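PDB 4Y7D: Alpha/beta hydrolase fold protein, which probably acts as a hydrolase, as expected of a member of the alpha/beta hydrolase family, its natural substrate not being established. Local coordinates for residues A[34-39]-A[59-64]; A[54-59]-A[293-298]; A[40-45]-A[222-227]; A[109-114]-A[131-136]; A[243-248]-A[271-276]. All coordinates share one frame; numbering follows the deposited sequence.

Contact 1 (A[34-39]-A[59-64]); sequences PPVLVV and EGLRAI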
# COMPACT_ATOMS: atom_id res chain seq x y z
N PRO A 34 16.28 -7.66 -8.55
CA PRO A 34 14.99 -7.96 -9.16
C PRO A 34 13.97 -6.88 -8.88
O PRO A 34 13.87 -6.41 -7.74
CB PRO A 34 14.59 -9.27 -8.49
CG PRO A 34 15.90 -9.91 -8.14
CD PRO A 34 16.77 -8.77 -7.69
N PRO A 35 13.27 -6.44 -9.92
CA PRO A 35 12.35 -5.32 -9.73
C PRO A 35 11.01 -5.67 -9.13
O PRO A 35 10.45 -6.74 -9.41
CB PRO A 35 12.18 -4.77 -11.16
CG PRO A 35 12.32 -5.99 -12.01
CD PRO A 35 13.39 -6.84 -11.35
N VAL A 36 10.49 -4.72 -8.35
CA VAL A 36 9.16 -4.81 -7.74
C VAL A 36 8.42 -3.51 -7.92
O VAL A 36 8.92 -2.44 -7.54
CB VAL A 36 9.31 -5.07 -6.23
CG1 VAL A 36 7.93 -5.23 -5.59
CG2 VAL A 36 10.20 -6.27 -6.01
N LEU A 37 7.22 -3.60 -8.49
CA LEU A 37 6.32 -2.48 -8.56
C LEU A 37 5.62 -2.36 -7.20
O LEU A 37 5.07 -3.32 -6.71
CB LEU A 37 5.27 -2.67 -9.63
CG LEU A 37 4.13 -1.64 -9.71
CD1 LEU A 37 4.67 -0.33 -10.28
CD2 LEU A 37 2.98 -2.23 -10.49
N VAL A 38 5.73 -1.20 -6.57
CA VAL A 38 5.21 -0.94 -5.20
C VAL A 38 4.03 0.03 -5.35
O VAL A 38 4.21 1.13 -5.90
CB VAL A 38 6.31 -0.32 -4.35
CG1 VAL A 38 5.82 -0.08 -2.93
CG2 VAL A 38 7.48 -1.26 -4.29
N VAL A 39 2.88 -0.38 -4.84
CA VAL A 39 1.61 0.30 -5.12
C VAL A 39 0.94 0.74 -3.81
O VAL A 39 0.47 -0.06 -2.98
CB VAL A 39 0.68 -0.63 -5.90
CG1 VAL A 39 -0.55 0.14 -6.35
CG2 VAL A 39 1.41 -1.31 -7.08
N GLU A 59 16.88 -5.72 1.16
CA GLU A 59 16.97 -7.11 0.76
C GLU A 59 17.57 -7.31 -0.64
O GLU A 59 17.59 -8.44 -1.16
CB GLU A 59 15.58 -7.76 0.79
CG GLU A 59 15.06 -7.99 2.20
CD GLU A 59 15.42 -9.37 2.77
OE1 GLU A 59 16.09 -10.17 2.11
OE2 GLU A 59 14.92 -9.71 3.87
N GLY A 60 18.05 -6.25 -1.28
CA GLY A 60 18.66 -6.44 -2.60
C GLY A 60 17.67 -6.59 -3.75
O GLY A 60 17.94 -7.34 -4.73
N LEU A 61 16.53 -5.91 -3.66
CA LEU A 61 15.61 -5.78 -4.79
C LEU A 61 15.53 -4.30 -5.19
O LEU A 61 15.92 -3.40 -4.41
CB LEU A 61 14.22 -6.34 -4.45
CG LEU A 61 14.19 -7.87 -4.20
CD1 LEU A 61 14.41 -8.16 -2.73
CD2 LEU A 61 12.83 -8.43 -4.60
N ARG A 62 15.04 -4.02 -6.42
CA ARG A 62 14.86 -2.66 -6.84
C ARG A 62 13.38 -2.39 -6.83
O ARG A 62 12.59 -3.28 -7.09
CB ARG A 62 15.52 -2.33 -8.19
CG ARG A 62 14.79 -2.62 -9.46
CD ARG A 62 15.69 -2.25 -10.68
NE ARG A 62 15.18 -2.61 -12.03
CZ ARG A 62 14.43 -1.81 -12.82
NH1 ARG A 62 14.04 -0.61 -12.42
NH2 ARG A 62 14.08 -2.21 -14.04
N ALA A 63 13.00 -1.17 -6.45
CA ALA A 63 11.58 -0.81 -6.40
C ALA A 63 11.22 0.26 -7.43
O ALA A 63 12.01 1.18 -7.70
CB ALA A 63 11.25 -0.33 -5.02
N ILE A 64 10.03 0.12 -8.01
CA ILE A 64 9.44 1.05 -8.90
C ILE A 64 8.21 1.56 -8.14
O ILE A 64 7.23 0.86 -8.03
CB ILE A 64 9.06 0.38 -10.26
CG1 ILE A 64 10.32 -0.18 -10.94
CG2 ILE A 64 8.32 1.36 -11.18
CD1 ILE A 64 10.03 -1.28 -11.93

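Contact 2 (A[54-59]-A[293-298]); sequences RFLVAE and RAAELL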
# COMPACT_ATOMS: atom_id res chain seq x y z
N ARG A 54 11.20 0.30 1.63
CA ARG A 54 12.56 0.25 2.22
C ARG A 54 13.07 -1.15 2.50
O ARG A 54 14.27 -1.44 2.28
CB ARG A 54 12.70 1.06 3.51
CG ARG A 54 12.74 2.56 3.32
CD ARG A 54 13.12 3.24 4.65
NE ARG A 54 13.12 4.66 4.41
CZ ARG A 54 12.09 5.49 4.63
NH1 ARG A 54 10.98 5.08 5.22
NH2 ARG A 54 12.23 6.78 4.32
N PHE A 55 12.22 -2.03 3.01
CA PHE A 55 12.71 -3.38 3.33
C PHE A 55 13.19 -4.13 2.07
O PHE A 55 14.08 -4.97 2.13
CB PHE A 55 11.66 -4.19 4.12
CG PHE A 55 10.59 -4.82 3.26
CD1 PHE A 55 9.48 -4.08 2.83
CD2 PHE A 55 10.65 -6.17 2.91
CE1 PHE A 55 8.49 -4.66 2.06
CE2 PHE A 55 9.65 -6.75 2.16
CZ PHE A 55 8.55 -5.99 1.73
N LEU A 56 12.58 -3.84 0.91
CA LEU A 56 12.93 -4.49 -0.34
C LEU A 56 14.31 -4.06 -0.79
O LEU A 56 15.18 -4.89 -1.15
CB LEU A 56 11.90 -4.14 -1.41
CG LEU A 56 10.51 -4.76 -1.24
CD1 LEU A 56 9.55 -4.19 -2.29
CD2 LEU A 56 10.47 -6.27 -1.31
N VAL A 57 14.56 -2.76 -0.70
CA VAL A 57 15.85 -2.22 -1.11
C VAL A 57 16.95 -2.83 -0.23
O VAL A 57 18.04 -3.27 -0.71
CB VAL A 57 15.83 -0.68 -1.02
CG1 VAL A 57 17.24 -0.14 -1.21
CG2 VAL A 57 14.81 -0.07 -2.04
N ALA A 58 16.64 -2.95 1.07
CA ALA A 58 17.59 -3.54 1.98
C ALA A 58 17.86 -5.03 1.70
O ALA A 58 18.94 -5.56 2.00
CB ALA A 58 17.07 -3.36 3.41
N GLU A 59 16.88 -5.72 1.16
CA GLU A 59 16.97 -7.11 0.76
C GLU A 59 17.57 -7.31 -0.64
O GLU A 59 17.59 -8.44 -1.16
CB GLU A 59 15.58 -7.76 0.79
CG GLU A 59 15.06 -7.99 2.20
CD GLU A 59 15.42 -9.37 2.77
OE1 GLU A 59 16.09 -10.17 2.11
OE2 GLU A 59 14.92 -9.71 3.87
N ARG A 293 10.15 -13.34 3.94
CA ARG A 293 9.44 -14.26 3.03
C ARG A 293 8.91 -13.51 1.80
O ARG A 293 9.00 -14.02 0.69
CB ARG A 293 8.32 -15.05 3.79
CG ARG A 293 7.33 -15.80 2.92
CD ARG A 293 7.98 -16.89 2.09
NE ARG A 293 7.05 -17.62 1.22
CZ ARG A 293 7.41 -18.33 0.15
NH1 ARG A 293 8.68 -18.42 -0.22
NH2 ARG A 293 6.49 -18.96 -0.57
N ALA A 294 8.33 -12.35 2.04
CA ALA A 294 7.86 -11.50 0.93
C ALA A 294 8.99 -11.18 -0.04
O ALA A 294 8.84 -11.33 -1.24
CB ALA A 294 7.24 -10.24 1.46
N ALA A 295 10.13 -10.78 0.49
CA ALA A 295 11.28 -10.47 -0.34
C ALA A 295 11.75 -11.65 -1.14
O ALA A 295 12.04 -11.51 -2.32
CB ALA A 295 12.42 -9.89 0.49
N GLU A 296 11.80 -12.82 -0.50
CA GLU A 296 12.23 -14.02 -1.22
C GLU A 296 11.25 -14.39 -2.32
O GLU A 296 11.66 -14.76 -3.46
CB GLU A 296 12.44 -15.17 -0.24
CG GLU A 296 12.97 -16.45 -0.87
CD GLU A 296 14.26 -16.32 -1.74
OE1 GLU A 296 15.22 -15.54 -1.44
OE2 GLU A 296 14.32 -17.06 -2.77
N LEU A 297 9.96 -14.29 -2.05
CA LEU A 297 8.99 -14.49 -3.08
C LEU A 297 9.19 -13.52 -4.24
O LEU A 297 9.17 -13.92 -5.39
CB LEU A 297 7.59 -14.38 -2.52
CG LEU A 297 6.53 -14.93 -3.44
CD1 LEU A 297 6.56 -16.46 -3.41
CD2 LEU A 297 5.17 -14.41 -3.01
N LEU A 298 9.40 -12.23 -3.92
CA LEU A 298 9.48 -11.20 -4.96
C LEU A 298 10.74 -11.29 -5.80
O LEU A 298 10.76 -10.80 -6.93
CB LEU A 298 9.30 -9.80 -4.34
CG LEU A 298 7.88 -9.58 -3.82
CD1 LEU A 298 7.75 -8.44 -2.79
CD2 LEU A 298 6.94 -9.35 -4.96

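Contact 3 (A[40-45]-A[222-227]); sequences HGSPGG and NDMDQF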
# COMPACT_ATOMS: atom_id res chain seq x y z
N HIS A 40 0.93 2.05 -3.61
CA HIS A 40 0.42 2.67 -2.39
C HIS A 40 -1.11 2.60 -2.24
O HIS A 40 -1.89 2.42 -3.20
CB HIS A 40 0.92 4.15 -2.30
CG HIS A 40 0.30 5.05 -3.30
ND1 HIS A 40 -1.00 5.51 -3.19
CD2 HIS A 40 0.81 5.64 -4.41
CE1 HIS A 40 -1.27 6.31 -4.21
NE2 HIS A 40 -0.20 6.40 -4.96
N GLY A 41 -1.54 2.84 -1.01
CA GLY A 41 -2.94 2.88 -0.66
C GLY A 41 -3.64 4.21 -0.81
O GLY A 41 -3.24 5.05 -1.62
N SER A 42 -4.71 4.37 -0.05
CA SER A 42 -5.68 5.45 -0.29
C SER A 42 -5.94 6.26 0.97
O SER A 42 -6.58 5.74 1.89
CB SER A 42 -7.00 4.87 -0.74
OG SER A 42 -6.93 4.04 -1.87
N PRO A 43 -5.47 7.52 1.04
CA PRO A 43 -4.58 8.17 0.06
C PRO A 43 -3.16 7.67 0.22
O PRO A 43 -2.87 6.86 1.10
CB PRO A 43 -4.62 9.63 0.50
CG PRO A 43 -4.72 9.53 1.99
CD PRO A 43 -5.67 8.37 2.23
N GLY A 44 -2.27 8.18 -0.62
CA GLY A 44 -0.87 7.80 -0.59
C GLY A 44 -0.15 8.58 -1.66
O GLY A 44 -0.54 9.69 -2.06
N GLY A 45 0.94 8.02 -2.09
CA GLY A 45 1.80 8.65 -3.05
C GLY A 45 3.17 8.05 -2.92
O GLY A 45 3.37 7.13 -2.15
N ASN A 222 -11.34 9.73 -6.17
CA ASN A 222 -11.48 8.75 -7.24
C ASN A 222 -11.47 7.30 -6.69
O ASN A 222 -12.30 6.46 -7.06
CB ASN A 222 -10.35 8.90 -8.25
CG ASN A 222 -10.50 7.91 -9.38
OD1 ASN A 222 -11.52 7.92 -10.04
ND2 ASN A 222 -9.55 7.04 -9.57
N ASP A 223 -10.54 7.02 -5.80
CA ASP A 223 -10.44 5.67 -5.21
C ASP A 223 -11.74 5.35 -4.43
O ASP A 223 -12.31 4.25 -4.53
CB ASP A 223 -9.26 5.55 -4.25
CG ASP A 223 -7.91 5.51 -4.91
OD1 ASP A 223 -7.79 5.34 -6.15
OD2 ASP A 223 -6.91 5.66 -4.14
N MSE A 224 -12.21 6.30 -3.66
CA MSE A 224 -13.43 6.03 -2.86
C MSE A 224 -14.60 5.76 -3.78
O MSE A 224 -15.44 4.89 -3.53
CB MSE A 224 -13.73 7.18 -1.87
CG MSE A 224 -12.60 7.29 -0.84
SE MSE A 224 -12.17 5.75 0.34
CE MSE A 224 -10.65 4.93 -0.56
N ASP A 225 -14.70 6.51 -4.87
CA ASP A 225 -15.77 6.30 -5.80
C ASP A 225 -15.64 4.95 -6.54
O ASP A 225 -16.62 4.19 -6.67
CB ASP A 225 -15.82 7.44 -6.81
CG ASP A 225 -16.79 7.18 -7.89
OD1 ASP A 225 -17.94 6.89 -7.58
OD2 ASP A 225 -16.43 7.27 -9.06
N GLN A 226 -14.42 4.62 -6.97
CA GLN A 226 -14.22 3.41 -7.72
C GLN A 226 -14.38 2.17 -6.86
O GLN A 226 -14.92 1.18 -7.30
CB GLN A 226 -12.82 3.40 -8.35
CG GLN A 226 -12.66 4.37 -9.53
CD GLN A 226 -13.60 4.00 -10.65
OE1 GLN A 226 -13.70 2.85 -11.00
NE2 GLN A 226 -14.32 4.95 -11.16
N PHE A 227 -13.86 2.21 -5.63
CA PHE A 227 -13.93 1.00 -4.80
C PHE A 227 -15.37 0.66 -4.45
O PHE A 227 -15.70 -0.52 -4.29
CB PHE A 227 -13.11 1.12 -3.50
CG PHE A 227 -11.64 1.37 -3.70
CD1 PHE A 227 -11.05 1.30 -4.94
CD2 PHE A 227 -10.86 1.66 -2.63
CE1 PHE A 227 -9.69 1.52 -5.11
CE2 PHE A 227 -9.51 1.92 -2.78
CZ PHE A 227 -8.94 1.85 -4.02

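Contact 4 (A[109-114]-A[131-136]); sequences GGPSSY and AAVSHR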
# COMPACT_ATOMS: atom_id res chain seq x y z
N GLY A 109 -4.10 0.08 -2.67
CA GLY A 109 -3.34 -0.39 -3.84
C GLY A 109 -3.78 -1.76 -4.40
O GLY A 109 -3.34 -2.18 -5.46
N GLY A 110 -4.59 -2.46 -3.62
CA GLY A 110 -5.08 -3.77 -4.02
C GLY A 110 -5.79 -3.84 -5.34
O GLY A 110 -5.42 -4.64 -6.17
N PRO A 111 -6.84 -3.01 -5.54
CA PRO A 111 -7.59 -3.27 -6.73
C PRO A 111 -6.84 -3.23 -8.05
O PRO A 111 -7.01 -4.11 -8.88
CB PRO A 111 -8.74 -2.25 -6.65
CG PRO A 111 -8.98 -2.12 -5.19
CD PRO A 111 -7.60 -2.16 -4.59
N SER A 112 -6.03 -2.20 -8.25
CA SER A 112 -5.27 -2.04 -9.48
C SER A 112 -4.18 -3.13 -9.57
O SER A 112 -3.87 -3.61 -10.66
CB SER A 112 -4.65 -0.66 -9.54
OG SER A 112 -3.76 -0.36 -8.46
N SER A 113 -3.65 -3.54 -8.44
CA SER A 113 -2.59 -4.59 -8.44
C SER A 113 -3.22 -5.95 -8.79
O SER A 113 -2.64 -6.73 -9.60
CB SER A 113 -1.90 -4.64 -7.10
OG SER A 113 -1.26 -3.40 -6.78
N TYR A 114 -4.36 -6.27 -8.15
CA TYR A 114 -5.08 -7.47 -8.51
C TYR A 114 -5.46 -7.47 -9.99
O TYR A 114 -5.31 -8.53 -10.66
CB TYR A 114 -6.30 -7.70 -7.66
CG TYR A 114 -6.02 -8.11 -6.23
CD1 TYR A 114 -5.17 -9.20 -5.93
CD2 TYR A 114 -6.57 -7.42 -5.18
CE1 TYR A 114 -4.96 -9.61 -4.64
CE2 TYR A 114 -6.38 -7.82 -3.85
CZ TYR A 114 -5.55 -8.90 -3.58
OH TYR A 114 -5.34 -9.31 -2.30
N ALA A 131 -3.07 -6.54 3.47
CA ALA A 131 -4.35 -5.94 3.91
C ALA A 131 -4.98 -5.14 2.78
O ALA A 131 -5.27 -3.94 2.93
CB ALA A 131 -4.14 -5.09 5.14
N ALA A 132 -5.22 -5.81 1.66
CA ALA A 132 -5.57 -5.14 0.41
C ALA A 132 -7.04 -5.27 0.09
O ALA A 132 -7.66 -6.34 0.24
CB ALA A 132 -4.74 -5.68 -0.74
N VAL A 133 -7.60 -4.18 -0.43
CA VAL A 133 -8.95 -4.21 -0.90
C VAL A 133 -9.08 -5.15 -2.12
O VAL A 133 -8.50 -4.91 -3.16
CB VAL A 133 -9.46 -2.80 -1.23
CG1 VAL A 133 -10.85 -2.84 -1.85
CG2 VAL A 133 -9.49 -1.91 0.01
N SER A 134 -9.92 -6.16 -1.96
CA SER A 134 -10.02 -7.29 -2.90
C SER A 134 -11.42 -7.44 -3.49
O SER A 134 -11.65 -8.33 -4.36
CB SER A 134 -9.59 -8.59 -2.21
OG SER A 134 -10.43 -8.84 -1.07
N HIS A 135 -12.35 -6.59 -3.06
CA HIS A 135 -13.69 -6.59 -3.59
C HIS A 135 -14.33 -5.26 -3.22
O HIS A 135 -13.65 -4.39 -2.71
CB HIS A 135 -14.53 -7.81 -3.14
CG HIS A 135 -14.80 -7.91 -1.65
ND1 HIS A 135 -15.59 -7.02 -0.97
CD2 HIS A 135 -14.42 -8.85 -0.74
CE1 HIS A 135 -15.68 -7.40 0.31
NE2 HIS A 135 -14.95 -8.49 0.46
N ARG A 136 -15.58 -5.04 -3.61
CA ARG A 136 -16.24 -3.77 -3.35
C ARG A 136 -16.04 -3.34 -1.88
O ARG A 136 -16.18 -4.14 -0.95
CB ARG A 136 -17.73 -3.83 -3.65
CG ARG A 136 -18.43 -2.48 -3.55
CD ARG A 136 -19.87 -2.54 -4.07
NE ARG A 136 -19.89 -2.72 -5.53
CZ ARG A 136 -21.00 -2.50 -6.28
NH1 ARG A 136 -22.14 -2.14 -5.72
NH2 ARG A 136 -20.96 -2.64 -7.60
O HOH W 1 -6.68 -8.82 -0.12

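Contact 5 (A[243-248]-A[271-276]); sequences LVVSGT and VHLDAG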
# COMPACT_ATOMS: atom_id res chain seq x y z
N LEU A 243 1.44 -14.08 -1.80
CA LEU A 243 1.45 -14.05 -0.36
C LEU A 243 0.46 -12.97 0.02
O LEU A 243 0.62 -11.84 -0.40
CB LEU A 243 2.85 -13.75 0.17
CG LEU A 243 3.01 -13.36 1.62
CD1 LEU A 243 2.55 -14.48 2.53
CD2 LEU A 243 4.49 -12.99 1.88
N VAL A 244 -0.52 -13.33 0.84
CA VAL A 244 -1.55 -12.42 1.35
C VAL A 244 -1.31 -12.28 2.87
O VAL A 244 -1.17 -13.29 3.54
CB VAL A 244 -2.93 -13.01 1.11
CG1 VAL A 244 -4.00 -12.02 1.52
CG2 VAL A 244 -3.11 -13.40 -0.36
N VAL A 245 -1.22 -11.05 3.36
CA VAL A 245 -0.86 -10.77 4.76
C VAL A 245 -1.95 -9.94 5.41
O VAL A 245 -2.29 -8.86 4.90
CB VAL A 245 0.48 -10.02 4.87
CG1 VAL A 245 0.87 -9.80 6.33
CG2 VAL A 245 1.58 -10.74 4.11
N SER A 246 -2.45 -10.44 6.56
CA SER A 246 -3.49 -9.76 7.31
C SER A 246 -3.19 -9.71 8.81
O SER A 246 -2.87 -10.68 9.44
CB SER A 246 -4.85 -10.45 7.09
OG SER A 246 -5.86 -9.87 7.90
N GLY A 247 -3.32 -8.53 9.38
CA GLY A 247 -3.30 -8.36 10.83
C GLY A 247 -4.68 -8.59 11.38
O GLY A 247 -5.68 -8.02 10.87
N THR A 248 -4.79 -9.42 12.43
CA THR A 248 -6.12 -9.85 12.87
C THR A 248 -6.96 -8.74 13.50
O THR A 248 -8.18 -8.88 13.59
CB THR A 248 -6.07 -11.03 13.85
OG1 THR A 248 -5.56 -10.62 15.13
CG2 THR A 248 -5.31 -12.18 13.26
N VAL A 271 -1.00 -15.32 5.55
CA VAL A 271 -0.31 -15.16 6.82
C VAL A 271 -1.08 -14.16 7.70
O VAL A 271 -1.27 -12.98 7.32
CB VAL A 271 1.15 -14.68 6.58
CG1 VAL A 271 1.82 -14.27 7.86
CG2 VAL A 271 1.94 -15.77 5.87
N HIS A 272 -1.49 -14.62 8.87
CA HIS A 272 -2.12 -13.80 9.88
C HIS A 272 -1.08 -13.31 10.91
O HIS A 272 -0.23 -14.08 11.37
CB HIS A 272 -3.18 -14.62 10.63
CG HIS A 272 -4.23 -15.18 9.76
ND1 HIS A 272 -5.28 -14.43 9.25
CD2 HIS A 272 -4.41 -16.44 9.29
CE1 HIS A 272 -6.05 -15.20 8.52
NE2 HIS A 272 -5.54 -16.42 8.52
N LEU A 273 -1.21 -12.05 11.33
CA LEU A 273 -0.40 -11.50 12.37
C LEU A 273 -1.39 -11.17 13.50
O LEU A 273 -2.23 -10.27 13.36
CB LEU A 273 0.35 -10.27 11.84
CG LEU A 273 1.53 -10.60 10.92
CD1 LEU A 273 1.98 -9.38 10.17
CD2 LEU A 273 2.70 -11.23 11.69
N ASP A 274 -1.32 -11.96 14.55
CA ASP A 274 -2.23 -11.88 15.67
C ASP A 274 -2.10 -10.52 16.35
O ASP A 274 -1.02 -10.10 16.72
CB ASP A 274 -1.93 -12.97 16.68
CG ASP A 274 -2.47 -14.35 16.30
OD1 ASP A 274 -3.37 -14.44 15.44
OD2 ASP A 274 -2.04 -15.33 16.99
N ALA A 275 -3.22 -9.84 16.54
CA ALA A 275 -3.26 -8.52 17.16
C ALA A 275 -2.55 -7.49 16.27
O ALA A 275 -2.10 -6.44 16.72
CB ALA A 275 -2.71 -8.54 18.59
N GLY A 276 -2.49 -7.75 14.98
CA GLY A 276 -1.90 -6.80 14.04
C GLY A 276 -2.90 -5.75 13.60
O GLY A 276 -4.04 -6.06 13.29
O HOH W 2 -6.30 -11.87 9.71
O HOH W 3 -5.55 -13.23 16.59

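Contact 1 (A[34-39]-A[59-64])
G60 meets the start of the facing segment through its carbonyl O, which lies 3.5 Å from P34 CD. With phi at 79°, it is the C-prime residue of the Schellman motif that ends helix 46-58. L61 follows. Its CB rests 3.3 Å from P34 O, and its CD2 comes 3.7 Å from V36 CG2, the valine branch that stands beside its own backbone N.

R62 opens the parallel ladder: its N donates to P34 O over 3.0 Å from above the carbonyl plane, and its O takes the N-H of V36. Its CG sits between the backbone N and the carbonyl carbon (chi1 85°), close to P35 CA and CB. From there the chain runs extended to NE, and P35 CB lies 3.7 Å above one face of the R62 guanidinium, toward the rim. An alanine here would keep the backbone bonds but probably leave the P35 ring without the aliphatic chain and flat guanidinium that lie against it.

A63 turns its methyl to the opposite sheet face, 4.0 Å from V38 CG2, on the side packed by helix 46-58. I64 completes the ladder: its N donates to V36 O at 2.8 Å, and its O receives V38 N in a nearly straight bond (173°). On the P35 side of the sheet, I64 CG2 meets L37 CD1 at 4.1 Å, the side chains crossing at about a right angle. Strand 35-39, helix 46-58 and strand 62-66 form a beta-alpha-beta crossover, the strands neighbours in the central sheet of an alpha/beta hydrolase fold, the helix on one face.

Contact 2 (A[54-59]-A[293-298])
L56 and L298 hold CG in the same setting, anti to the carbonyl carbon and beside the backbone N, and from there each sends a methyl toward the other helix. L56 CD2 and L298 CD1 meet at 3.8 Å, the side chains crossing at about a right angle. This is helix-helix packing in an alpha/beta hydrolase fold: helices 46-58 and 288-299 lie side by side against the central sheet, where both leucines also touch V36. The two short helical segments pass 10.0 Å apart at a signed crossing angle of -64°, and small residues make up much of the second surface.

F55 reaches across with one corner of its ring. CE2 is 4.3 Å from A294 CB, while A295 N sits at the ring edge, near its plane. One face of the ring has L56 CG of its own helix 3.7 Å above it, toward the rim, and F281 stacks with the ring edge-to-face, so the phenyl is held from several directions.

No hydrogen bond spans the two segments, and the contact between them rests on packing. Its polar end belongs to a third party: R299, further along helix 288-299, forms salt bridges with E59 OE1 through NH1 and with E296 OE1 through NH2. The two acids, whose OE1 atoms are 6.5 Å apart, therefore share one arginine, which would probably ease their mutual repulsion.

E59 is bent at chi2 (-91°), and the chain curls past the A295 methyl: E59 CG lies 3.7 Å from A295 CB, with E59 CB and CD each 3.8 Å from the same carbon.

Contact 3 (A[40-45]-A[222-227])
D223 OD2 is gripped by three groups. S42 OG donates to it over 2.8 Å, meeting it from above the carboxylate plane, and outside the two segments Y71 OH hydrogen-bonds to it while R68 NH1 makes a salt bridge. S42 carries OG anti to its carbonyl carbon (chi1 -56°), which turns the hydroxyl to the helix. An alanine in place of D223 would probably leave R68 without its acidic mate and the hydroxyls of S42 and Y71 without a shared acceptor.

Two further side chains of the helix close around the serine. F227 CE2 lies 3.5 Å from S42 OG. Selenomethionine M224, bent at chi2 and chi3, brings its terminal CE to 3.7 Å from S42 CB.

The loop also has an internal brace. H40 ND1 donates to G41 O over 2.8 Å, in the carbonyl plane and on a lone pair, and R68 NH1 bonds to the same oxygen, so R68 ties the loop and D223 together. G45 N stands 3.2 Å above the centre of the H40 ring, and a cis peptide precedes P43. The His-Gly sequence after strand 35-39 is consistent with the oxyanion-hole loop of alpha/beta hydrolases.

G45 takes the N-cap position of helix 46-58, so the loop links that helix to strand 35-39, while S42 meets helix 217-227, where F139 also touches M224 and helix 82-95 packs on N222 and Q226.

Contact 4 (A[109-114]-A[131-136])
This is a buried, close-fitting contact in which G110, P111 and Y114 of helix 110-119 lean on A132, V133 and S134 in the loop that follows strand 124-130. G110 and A132 bring their backbones together: G110 CA is 3.8 Å from A132 CB, and a side chain at G110 would run into both that methyl and V133 O. P111 comes next, setting CD 3.2 Å from V133 O and 3.9 Å from V133 CB, its ring crossing the valine at a slant. P111 N, having no hydrogen, offers V133 O no bond.

The segment 109-114 comes just after S107, in the region where alpha/beta hydrolases form the nucleophile elbow, the sharp turn between a strand and the helix behind it. V133 is hydrogen-bonded to S107 through the backbone, so the loop is tied to that turn as well as to the helix.

Y114 holds CG anti to its carbonyl carbon (chi1 -72°), which lets the ring turn an edge to the loop. V133 O lies at that edge, in plane, 3.7 Å from CE2 of Y114. The same CE2 is 3.7 Å from S134 CB, while A132 CB sits 4.0 Å from Y114 OH. S134 OG hydrogen-bonds to F257 O. The tyrosine hydroxyl has S129 OG as a direct partner. It also meets a water at 2.6 Å from Y114 OH, and this water donates to A132 O over 2.7 Å.

Contact 5 (A[243-248]-A[271-276])
V271 and S246 begin the backbone ladder that joins strands 242-247 and 269-273 in parallel: V271 N donates to V244 O, S246 N to V271 O, L273 N to S246 O and T248 N to L273 O, each over 2.9 Å. L273 O is used twice, since G276 N reaches it from the opposite face and closes the type II turn L273-G276.

A side-chain bond adds to these. T248 places OG1 between its backbone N and carbonyl carbon (chi1 71°), where it accepts A275 N at 2.8 Å and so clips the strand end to the turn.

Water carries further polar links. On the side of S246 and H272 one molecule sits 2.7 Å from S246 OG and 2.8 Å from H272 ND1, in the plane of the imidazole. At the turn another water meets T248 OG1 and donates a weak bond to D274 OD1.

Apolar contacts fill the other side. L243 CD1 meets V271 CG2 at 3.6 Å, and V245 CG1 meets L273 CD1 at 4.0 Å. Helix 288-299 covers L243, V245 and V271, and helix 280-283 packs on V245 and L273. G247 lies so close to G276 that a side chain on it would strike G276 O.

Apolar side chains where helices 288-299 and 280-283 cover the sheet, and water-bridged polar groups where H272 is exposed, suit 269-273 as an outermost strand.

In the fold
Contacts 1 and 5 are both parallel strand pairings with a backbone ladder, in beta-alpha-beta units of one sheet, contact 1 in its middle and contact 5 at its edge, their centres about 22 Å apart; contact 1 is buried, whereas contact 5 is only partly so and uses water. Contact 2 is apolar helix packing beside contact 1, with which it shares E59, and it also reaches contact 5 where A294 and L297 meet L243. Contacts 3 and 4 are buried loop-to-helix contacts about 10 Å apart between centres, F227 touching P111. Contact 3 depends on a shared carboxylate, contact 4 on close fit. A131 N probably hydrogen-bonds to V245 O, joining contacts 4 and 5.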